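Local atomic coordinates of dITP/XTP pyrophosphatase (Mycobacteroides abscessus, PDB entry 6WWD), a protein that probably hydrolyses non-canonical purine nucleoside triphosphates such as XTP, dITP and ITP to their monophosphates and diphosphate, cleansing the nucleotide pool. Residues R90-G93 / A99-T102. Numbering follows the deposited sequence.
Sequences RWSG and AANT
A type I beta turn, Arg-90 to Gly-93, is pinned to helix 98-108 by the amide of Asn-101, which meets the backbone and side chain of Ser-92. Asn-101 OD1 accepts from Ser-92 N at 2.9 Å, nearly straight at the hydrogen (163°), although that donor stands well above the carbonyl plane. The same oxygen takes the Ser-92 hydroxyl, OG to OD1 being 2.6 Å, from a direction much closer to the plane. A chi1 of 62° tucks OG between its own N and C, turning the hydroxyl to the same acceptor as the serine N-H, a two-pronged grip on one oxygen of a buried residue. Ala-100 CB lies against this hydroxyl, 3.7 Å from Ser-92 OG. The turn itself is closed by Gly-93 N to Arg-90 O at 2.8 Å, and Asn-101 ND2 is tied weakly to Ala-89 O, just before the turn. In this HAM1-family enzyme the turn also lies at a subunit contact: the Trp-91 ring, with CG anti to its N (chi1 -171°), leads away from the helix segment to meet Trp-91 of the second subunit. Trp-91 NE1 is bonded to Gln-108 OE1 of its own chain, while Trp-91 O accepts from Gln-108 NE2 of the second subunit. The same indole touches Tyr-157 of its own chain, predicted to bind substrate.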
loop_
_atom_site.group_PDB
_atom_site.type_symbol
_atom_site.label_atom_id
_atom_site.label_comp_id
_atom_site.label_asym_id
_atom_site.label_seq_id
_atom_site.Cartn_x
_atom_site.Cartn_y
_atom_site.Cartn_z
ATOM N N ARG D 90 -1.971 -21.016 -5.806
ATOM C CA ARG D 90 -0.690 -21.693 -5.925
ATOM C C ARG D 90 0.268 -21.227 -4.834
ATOM O O ARG D 90 1.477 -21.103 -5.046
ATOM C CB ARG D 90 -0.105 -21.496 -7.326
ATOM C CG ARG D 90 0.162 -20.054 -7.746
ATOM C CD ARG D 90 0.553 -19.989 -9.221
ATOM N NE ARG D 90 1.285 -18.774 -9.584
ATOM C CZ ARG D 90 0.730 -17.578 -9.809
ATOM N NH1 ARG D 90 -0.589 -17.402 -9.688
ATOM N NH2 ARG D 90 1.497 -16.542 -10.149
ATOM N N TRP D 91 -0.271 -20.978 -3.638
ATOM C CA TRP D 91 0.513 -20.346 -2.577
ATOM C C TRP D 91 1.705 -21.207 -2.148
ATOM O O TRP D 91 2.792 -20.678 -1.869
ATOM C CB TRP D 91 -0.390 -20.024 -1.379
ATOM C CG TRP D 91 0.329 -19.186 -0.343
ATOM C CD1 TRP D 91 0.521 -19.491 0.971
ATOM C CD2 TRP D 91 0.998 -17.936 -0.569
ATOM N NE1 TRP D 91 1.247 -18.499 1.585
ATOM C CE2 TRP D 91 1.553 -17.533 0.662
ATOM C CE3 TRP D 91 1.160 -17.112 -1.686
ATOM C CZ2 TRP D 91 2.278 -16.341 0.806
ATOM C CZ3 TRP D 91 1.876 -15.928 -1.541
ATOM C CH2 TRP D 91 2.425 -15.557 -0.300
ATOM N N SER D 92 1.526 -22.537 -2.107
ATOM C CA SER D 92 2.599 -23.471 -1.788
ATOM C C SER D 92 3.550 -23.687 -2.954
ATOM O O SER D 92 4.495 -24.462 -2.830
ATOM C CB SER D 92 2.018 -24.811 -1.338
ATOM O OG SER D 92 1.269 -25.390 -2.389
ATOM N N GLY D 93 3.315 -23.030 -4.075
ATOM C CA GLY D 93 4.137 -23.123 -5.259
ATOM C C GLY D 93 3.560 -23.930 -6.386
ATOM O O GLY D 93 4.058 -23.817 -7.514
ATOM N N ALA D 99 -4.674 -28.459 0.032
ATOM C CA ALA D 99 -4.249 -28.856 1.370
ATOM C C ALA D 99 -2.868 -28.306 1.689
ATOM O O ALA D 99 -2.629 -27.832 2.805
ATOM C CB ALA D 99 -4.274 -30.383 1.497
ATOM N N ALA D 100 -1.956 -28.315 0.704
ATOM C CA ALA D 100 -0.617 -27.771 0.923
ATOM C C ALA D 100 -0.643 -26.246 1.047
ATOM O O ALA D 100 0.130 -25.675 1.825
ATOM C CB ALA D 100 0.327 -28.204 -0.203
ATOM N N ASN D 101 -1.490 -25.563 0.266
ATOM C CA ASN D 101 -1.605 -24.108 0.401
ATOM C C ASN D 101 -2.051 -23.740 1.813
ATOM O O ASN D 101 -1.480 -22.853 2.455
ATOM C CB ASN D 101 -2.600 -23.546 -0.630
ATOM C CG ASN D 101 -2.143 -23.755 -2.062
ATOM O OD1 ASN D 101 -0.970 -24.026 -2.319
ATOM N ND2 ASN D 101 -3.071 -23.610 -3.009
ATOM N N THR D 102 -3.069 -24.439 2.311
ATOM C CA THR D 102 -3.625 -24.171 3.634
ATOM C C THR D 102 -2.620 -24.488 4.740
ATOM O O THR D 102 -2.475 -23.713 5.692
ATOM C CB THR D 102 -4.918 -24.980 3.806
ATOM O OG1 THR D 102 -5.958 -24.364 3.035
ATOM C CG2 THR D 102 -5.342 -25.091 5.273
#